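Local coordinates for protein ribokinase (Arabidopsis thaliana, PDB 6ILS) that works as a homodimer that transfers a phosphoryl group from ATP to O-5 of D-ribose with magnesium, giving ribose 5-phosphate, at residues 55-60 with 130-135; 91-96 with 117-122; 145-150 with 174-179. All blocks are in the same frame, centred on the assembly; numbering follows the deposited sequence.

Contact 1 (55-60 with 130-135); sequences PTYFVG and LEIVRN
The carbonyl oxygen of I132, the residue that reaches across to Y57 and V59, stays within its own turn and accepts N135 N at 3.1 Å, while R134 N bonds to L130 O. No hydrogen bond crosses to the strand; what meets it is the aliphatic side chain of I132. The setting is the layered alpha/beta fold of the ribokinase family: strand 56-63 runs parallel between strands 5-8 and 87-90 of the large sheet, and the turn at 130-135 lies against the sheet face carrying Y57 and V59. T56 and F58 point to the other face, where A46 of helix 41-51 meets them. V6, on the neighbouring strand, touches both V59 and I132, and V133 packs on helix 147-158, so the turn is wedged between sheet and helix.

I132 divides its two branches between two strand residues. Its longer branch leaves the helix with CG1 opposite the backbone N (chi1 -174°), which carries CD1 over one face of the Y57 ring. This is a CH-pi contact: CD1 stands 3.9 Å from the ring centroid and only 8° off the ring normal. H83 stacks with the same tyrosine and probably helps to hold its ring in place. The shorter branch turns to the valine, where I132 CG2 rests 3.7 Å from V59 CG2.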
# COMPACT_ATOMS: atom_id res chain seq x y z
N PRO B 55 -20.69 15.25 17.29
CA PRO B 55 -21.13 13.91 16.93
C PRO B 55 -20.98 13.74 15.42
O PRO B 55 -21.62 14.43 14.74
CB PRO B 55 -22.63 13.90 17.26
CG PRO B 55 -22.79 14.96 18.29
CD PRO B 55 -21.69 15.96 18.07
N THR B 56 -20.18 12.77 15.00
CA THR B 56 -19.85 12.64 13.58
C THR B 56 -19.97 11.20 13.08
O THR B 56 -19.41 10.28 13.69
CB THR B 56 -18.41 13.14 13.31
OG1 THR B 56 -18.32 14.53 13.66
CG2 THR B 56 -18.04 12.98 11.84
N TYR B 57 -20.71 11.01 11.99
CA TYR B 57 -20.85 9.73 11.32
C TYR B 57 -20.12 9.76 9.99
O TYR B 57 -20.18 10.76 9.28
CB TYR B 57 -22.34 9.41 11.06
CG TYR B 57 -23.09 9.01 12.30
CD1 TYR B 57 -23.47 9.96 13.23
CD2 TYR B 57 -23.40 7.68 12.55
CE1 TYR B 57 -24.14 9.61 14.38
CE2 TYR B 57 -24.08 7.32 13.70
CZ TYR B 57 -24.44 8.28 14.61
OH TYR B 57 -25.11 7.93 15.75
N PHE B 58 -19.47 8.66 9.64
CA PHE B 58 -18.88 8.51 8.32
C PHE B 58 -19.65 7.43 7.58
O PHE B 58 -19.76 6.30 8.07
CB PHE B 58 -17.39 8.16 8.41
CG PHE B 58 -16.76 7.83 7.08
CD1 PHE B 58 -16.77 8.76 6.05
CD2 PHE B 58 -16.15 6.62 6.86
CE1 PHE B 58 -16.21 8.49 4.81
CE2 PHE B 58 -15.57 6.33 5.63
CZ PHE B 58 -15.59 7.27 4.60
N VAL B 59 -20.18 7.79 6.42
CA VAL B 59 -20.83 6.83 5.53
C VAL B 59 -19.92 6.55 4.34
O VAL B 59 -19.61 7.43 3.53
CB VAL B 59 -22.19 7.34 5.03
CG1 VAL B 59 -22.85 6.31 4.09
CG2 VAL B 59 -23.08 7.69 6.20
N GLY B 60 -19.47 5.31 4.23
CA GLY B 60 -18.47 5.01 3.23
C GLY B 60 -18.39 3.52 2.98
O GLY B 60 -19.03 2.74 3.69
N LEU B 130 -30.03 5.89 3.81
CA LEU B 130 -30.34 7.32 3.82
C LEU B 130 -30.94 7.82 5.12
O LEU B 130 -31.15 9.02 5.27
CB LEU B 130 -31.30 7.66 2.68
CG LEU B 130 -30.79 7.49 1.25
CD1 LEU B 130 -31.90 7.82 0.26
CD2 LEU B 130 -29.56 8.36 1.00
N GLU B 131 -31.24 6.92 6.05
CA GLU B 131 -31.83 7.35 7.31
C GLU B 131 -30.87 8.26 8.09
O GLU B 131 -31.31 9.20 8.76
CB GLU B 131 -32.21 6.15 8.18
CG GLU B 131 -31.01 5.31 8.63
CD GLU B 131 -31.28 4.53 9.90
OE1 GLU B 131 -32.36 4.73 10.50
OE2 GLU B 131 -30.41 3.72 10.29
N ILE B 132 -29.57 7.99 7.99
CA ILE B 132 -28.62 8.75 8.77
C ILE B 132 -28.49 10.16 8.21
O ILE B 132 -28.38 11.11 8.98
CB ILE B 132 -27.22 8.06 8.85
CG1 ILE B 132 -26.29 8.83 9.80
CG2 ILE B 132 -26.60 7.89 7.47
CD1 ILE B 132 -26.89 9.09 11.17
N VAL B 133 -28.56 10.31 6.88
CA VAL B 133 -28.45 11.64 6.29
C VAL B 133 -29.73 12.42 6.58
O VAL B 133 -29.68 13.64 6.77
CB VAL B 133 -28.16 11.59 4.76
CG1 VAL B 133 -26.97 10.67 4.48
CG2 VAL B 133 -29.36 11.15 3.95
N ARG B 134 -30.85 11.72 6.66
CA ARG B 134 -32.10 12.38 7.00
C ARG B 134 -32.14 12.85 8.46
O ARG B 134 -32.93 13.73 8.81
CB ARG B 134 -33.29 11.44 6.71
CG ARG B 134 -33.52 11.25 5.22
CD ARG B 134 -34.81 10.52 4.95
NE ARG B 134 -35.01 10.29 3.52
CZ ARG B 134 -34.88 9.11 2.93
NH1 ARG B 134 -35.09 9.01 1.62
NH2 ARG B 134 -34.56 8.03 3.63
N ASN B 135 -31.28 12.28 9.30
CA ASN B 135 -31.20 12.73 10.69
C ASN B 135 -30.04 13.69 10.95
O ASN B 135 -29.81 14.09 12.09
CB ASN B 135 -31.05 11.53 11.64
CG ASN B 135 -32.31 10.69 11.71
OD1 ASN B 135 -33.39 11.12 11.30
ND2 ASN B 135 -32.18 9.49 12.26

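Contact 2 (91-96 with 117-122); sequences NNEPTG and NMKAWP
The backbones of 91-96 and 117-122 draw together at two places, the CA atoms of G96 and N117 lying 5.8 Å apart and those of E93 and A120 6.8 Å, with no direct hydrogen bond from one segment to the other. Near the closer point the N117 amide does the touching, its ND2 resting 3.6 Å from G96 CA. That amide nitrogen donates to A11 O, just before N12, a residue of the ribose pocket. N117 can thus be read as a second-shell residue that may help to position this wall of the sugar site.

E93 and K119 meet differently. The glutamate chain is bent at chi2 (-72°), which lays its carboxylate across the lysine's aliphatic stem at about a right angle, with E93 CD 3.6 Å from K119 CB. The charged ends stay apart, E93 OE1 and K119 NZ being 5.0 Å from each other, and water makes the link. One water accepts a hydrogen bond from K119 NZ and donates one to E93 OE1 at 3.0 Å; another donates both to E93 OE2 and to K119 O, 3.1 Å from each.

The segments lie where the large domain of the ribokinase fold passes into its lid, a junction that probably serves as the hinge, as in relatives: 91-96 leads from strand 87-90 of the large sheet into strand 96-102 of the four-stranded lid, and helix 116-119 follows the lid strand 108-113. The dimer partner comes close here too, for K119 NZ makes a weak hydrogen bond to K32 O of the second subunit, and P94 packs on G34 of that subunit. On the side facing the large sheet, W121 NE1 returns a weak, bent bond to N117 O (2.8 Å, 129°), while its indole rests on V59 and R61.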
# COMPACT_ATOMS: atom_id res chain seq x y z
N ASN B 91 -16.16 -7.81 -0.04
CA ASN B 91 -14.99 -8.66 -0.26
C ASN B 91 -14.60 -8.77 -1.73
O ASN B 91 -13.68 -9.51 -2.08
CB ASN B 91 -15.22 -10.05 0.33
CG ASN B 91 -16.45 -10.75 -0.23
OD1 ASN B 91 -16.84 -10.53 -1.38
ND2 ASN B 91 -17.06 -11.60 0.59
N ASN B 92 -15.30 -8.03 -2.59
CA ASN B 92 -15.03 -8.09 -4.02
C ASN B 92 -14.44 -6.79 -4.59
O ASN B 92 -14.25 -6.68 -5.80
CB ASN B 92 -16.31 -8.45 -4.78
CG ASN B 92 -17.37 -7.37 -4.66
OD1 ASN B 92 -17.34 -6.55 -3.74
ND2 ASN B 92 -18.32 -7.38 -5.59
N GLU B 93 -14.17 -5.82 -3.73
CA GLU B 93 -13.45 -4.61 -4.13
C GLU B 93 -12.40 -4.29 -3.07
O GLU B 93 -12.64 -4.51 -1.89
CB GLU B 93 -14.40 -3.43 -4.31
CG GLU B 93 -15.45 -3.62 -5.40
CD GLU B 93 -14.86 -3.55 -6.80
OE1 GLU B 93 -13.70 -3.11 -6.95
OE2 GLU B 93 -15.57 -3.92 -7.76
N PRO B 94 -11.25 -3.75 -3.49
CA PRO B 94 -10.24 -3.32 -2.51
C PRO B 94 -10.60 -1.96 -1.92
O PRO B 94 -11.22 -1.16 -2.62
CB PRO B 94 -8.97 -3.22 -3.35
CG PRO B 94 -9.46 -2.84 -4.71
CD PRO B 94 -10.83 -3.46 -4.88
N THR B 95 -10.23 -1.71 -0.66
CA THR B 95 -10.28 -0.36 -0.09
C THR B 95 -9.53 0.57 -1.04
O THR B 95 -8.47 0.21 -1.56
CB THR B 95 -9.66 -0.33 1.33
OG1 THR B 95 -10.42 -1.18 2.20
CG2 THR B 95 -9.60 1.09 1.93
N GLY B 96 -10.09 1.74 -1.31
CA GLY B 96 -9.43 2.70 -2.17
C GLY B 96 -8.07 3.09 -1.62
O GLY B 96 -7.83 3.07 -0.41
N ASN B 117 -14.47 2.80 -2.96
CA ASN B 117 -15.02 4.17 -2.93
C ASN B 117 -15.87 4.45 -4.17
O ASN B 117 -16.88 5.18 -4.09
CB ASN B 117 -13.90 5.21 -2.86
CG ASN B 117 -13.18 5.22 -1.52
OD1 ASN B 117 -13.80 5.17 -0.46
ND2 ASN B 117 -11.86 5.32 -1.58
N MET B 118 -15.46 3.87 -5.29
CA MET B 118 -16.13 4.11 -6.57
C MET B 118 -17.04 2.96 -6.98
O MET B 118 -17.99 3.15 -7.75
CB MET B 118 -15.10 4.36 -7.67
CG MET B 118 -14.38 5.69 -7.58
SD MET B 118 -15.48 7.10 -7.65
CE MET B 118 -16.02 7.09 -9.36
N LYS B 119 -16.79 1.76 -6.46
CA LYS B 119 -17.41 0.57 -7.04
C LYS B 119 -18.29 -0.26 -6.10
O LYS B 119 -18.96 -1.18 -6.56
CB LYS B 119 -16.31 -0.31 -7.64
CG LYS B 119 -15.70 0.31 -8.89
CD LYS B 119 -14.48 -0.46 -9.37
CE LYS B 119 -13.98 0.09 -10.70
NZ LYS B 119 -12.75 -0.62 -11.15
N ALA B 120 -18.33 0.07 -4.82
CA ALA B 120 -19.05 -0.77 -3.87
C ALA B 120 -20.35 -0.17 -3.36
O ALA B 120 -20.88 -0.62 -2.35
CB ALA B 120 -18.16 -1.10 -2.69
N TRP B 121 -20.84 0.87 -4.02
CA TRP B 121 -22.08 1.50 -3.63
C TRP B 121 -23.25 0.85 -4.36
O TRP B 121 -23.10 0.42 -5.49
CB TRP B 121 -22.05 3.00 -3.94
CG TRP B 121 -21.03 3.78 -3.15
CD1 TRP B 121 -19.75 4.09 -3.52
CD2 TRP B 121 -21.21 4.35 -1.85
NE1 TRP B 121 -19.12 4.81 -2.52
CE2 TRP B 121 -20.01 5.00 -1.49
CE3 TRP B 121 -22.29 4.39 -0.96
CZ2 TRP B 121 -19.85 5.68 -0.29
CZ3 TRP B 121 -22.13 5.06 0.25
CH2 TRP B 121 -20.91 5.69 0.57
N PRO B 122 -24.43 0.81 -3.73
CA PRO B 122 -25.57 0.28 -4.48
C PRO B 122 -25.98 1.22 -5.60
O PRO B 122 -25.69 2.42 -5.53
CB PRO B 122 -26.67 0.18 -3.42
CG PRO B 122 -26.36 1.31 -2.49
CD PRO B 122 -24.85 1.43 -2.46
O HOH W 1 -18.60 -4.20 -7.18
O HOH W 2 -11.43 -1.81 -8.39

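Contact 3 (145-150 with 174-179); sequences IPDSIN and PIPNEL
D147 against P176 and N150 against L179 are the two pairs that join these segments, each uniting the start of one helix with the start of another. The fold is the Rossmann-like alpha/beta layer of the PfkB kinases. Helix 147-158 connects the adjacent parallel strands 138-143 and 164-170 in a beta-alpha-beta crossover, and helix 177-180 belongs to the next connection, which runs on to strand 185-187.

Backbone bonds of the first turns come first. P146 and P176 occupy the N-cap positions of their helices, and each carbonyl accepts from the first turn: P146 O receives N150 N at 3.2 Å, and P176 O receives L179 N at 2.8 Å. D147 is the first residue after the N-cap P146, and the positive end of the helix dipole would probably favour its charge.

The polar side chains find their partners on the central sheet rather than across the contact. D147 OD1 forms a salt bridge with R143, and N150 ND2 donates to Q142 O; both partners lie in strand 138-143, so both residues that face 174-179 are bonded to this strand. A salt bridge from E178 to K155, farther along helix 147-158, also joins the two connections.

Van der Waals contact does the rest. The D147 carboxylate meets the CG-CD side of the P176 ring obliquely, with OD2 3.6 Å from P176 CG. L179 holds CG opposite its backbone N (chi1 -179°), which sends its forked end toward the other helix, where it also touches I151. Both methyls of L179 reach N150 CB from one side, CD1 and CD2 each 4.0 Å from it, and L179 CD1 reaches 3.8 Å from N150 O.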
# COMPACT_ATOMS: atom_id res chain seq x y z
N ILE B 145 -16.34 9.73 -4.61
CA ILE B 145 -17.30 8.63 -4.76
C ILE B 145 -18.20 8.99 -5.97
O ILE B 145 -18.15 10.13 -6.46
CB ILE B 145 -18.14 8.37 -3.48
CG1 ILE B 145 -19.14 9.51 -3.27
CG2 ILE B 145 -17.25 8.18 -2.24
CD1 ILE B 145 -20.10 9.31 -2.14
N PRO B 146 -19.01 8.04 -6.46
CA PRO B 146 -19.73 8.35 -7.71
C PRO B 146 -20.71 9.53 -7.65
O PRO B 146 -21.39 9.71 -6.66
CB PRO B 146 -20.51 7.05 -7.99
CG PRO B 146 -19.67 5.99 -7.38
CD PRO B 146 -19.10 6.61 -6.12
N ASP B 147 -20.77 10.30 -8.73
CA ASP B 147 -21.75 11.38 -8.88
C ASP B 147 -23.15 10.93 -8.49
O ASP B 147 -23.90 11.66 -7.85
CB ASP B 147 -21.76 11.91 -10.32
CG ASP B 147 -20.53 12.75 -10.66
OD1 ASP B 147 -19.94 13.35 -9.75
OD2 ASP B 147 -20.16 12.81 -11.86
N SER B 148 -23.50 9.71 -8.87
CA SER B 148 -24.85 9.21 -8.65
C SER B 148 -25.20 9.12 -7.18
O SER B 148 -26.30 9.47 -6.78
CB SER B 148 -25.03 7.83 -9.29
OG SER B 148 -26.20 7.21 -8.76
N ILE B 149 -24.24 8.66 -6.39
CA ILE B 149 -24.41 8.56 -4.96
C ILE B 149 -24.51 9.94 -4.32
O ILE B 149 -25.36 10.17 -3.47
CB ILE B 149 -23.25 7.74 -4.33
CG1 ILE B 149 -23.25 6.33 -4.91
CG2 ILE B 149 -23.37 7.72 -2.81
CD1 ILE B 149 -24.54 5.58 -4.67
N ASN B 150 -23.63 10.86 -4.73
CA ASN B 150 -23.70 12.23 -4.20
C ASN B 150 -25.05 12.87 -4.49
O ASN B 150 -25.60 13.57 -3.65
CB ASN B 150 -22.60 13.11 -4.78
CG ASN B 150 -21.29 12.95 -4.03
OD1 ASN B 150 -21.26 12.61 -2.85
ND2 ASN B 150 -20.19 13.18 -4.73
N PRO B 174 -16.30 17.57 -14.75
CA PRO B 174 -17.32 18.60 -14.50
C PRO B 174 -18.32 18.12 -13.46
O PRO B 174 -18.58 16.93 -13.36
CB PRO B 174 -17.98 18.78 -15.87
CG PRO B 174 -16.94 18.36 -16.85
CD PRO B 174 -16.19 17.24 -16.19
N ILE B 175 -18.86 19.05 -12.69
CA ILE B 175 -19.88 18.70 -11.71
C ILE B 175 -21.26 18.72 -12.36
O ILE B 175 -21.64 19.71 -12.98
CB ILE B 175 -19.89 19.68 -10.51
CG1 ILE B 175 -18.47 19.84 -9.94
CG2 ILE B 175 -20.89 19.21 -9.46
CD1 ILE B 175 -18.38 20.93 -8.87
N PRO B 176 -22.02 17.63 -12.22
CA PRO B 176 -23.37 17.58 -12.76
C PRO B 176 -24.26 18.66 -12.16
O PRO B 176 -24.24 18.85 -10.95
CB PRO B 176 -23.87 16.19 -12.35
CG PRO B 176 -22.63 15.40 -12.08
CD PRO B 176 -21.64 16.37 -11.54
N ASN B 177 -25.04 19.34 -12.99
CA ASN B 177 -25.87 20.44 -12.49
C ASN B 177 -26.93 19.96 -11.55
O ASN B 177 -27.40 20.70 -10.70
CB ASN B 177 -26.51 21.19 -13.67
CG ASN B 177 -25.51 22.00 -14.43
OD1 ASN B 177 -24.80 22.81 -13.84
ND2 ASN B 177 -25.41 21.76 -15.73
N GLU B 178 -27.31 18.71 -11.73
CA GLU B 178 -28.26 18.07 -10.86
C GLU B 178 -27.68 18.06 -9.44
O GLU B 178 -28.40 18.19 -8.46
CB GLU B 178 -28.55 16.66 -11.35
CG GLU B 178 -29.65 15.96 -10.62
CD GLU B 178 -29.90 14.59 -11.18
OE1 GLU B 178 -29.08 14.14 -12.02
OE2 GLU B 178 -30.90 13.96 -10.78
N LEU B 179 -26.36 17.94 -9.36
CA LEU B 179 -25.71 17.91 -8.05
C LEU B 179 -25.62 19.33 -7.49
O LEU B 179 -26.02 19.59 -6.35
CB LEU B 179 -24.33 17.26 -8.14
CG LEU B 179 -23.57 17.15 -6.80
CD1 LEU B 179 -24.42 16.51 -5.72
CD2 LEU B 179 -22.26 16.39 -7.01

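Followed from the N terminus, the chain enters contact 1 on strand 56-63 of the large sheet and then contact 2 at 91-96, on the way to the lid. The return from the lid at 117-122 closes contact 2, and the turn at 130-135 then closes contact 1, so the shorter loop is nested within the longer. Contact 3 follows in series, opening at 145-150 and closing at 174-179. W121 joins the nested pair, its CH2 lying 3.7 Å from G60 CA. The segment 117-122 also packs on 145-150, with M118 O 3.3 Å from P146 CG. Contact 2 thus bridges the other two, which do not touch each other.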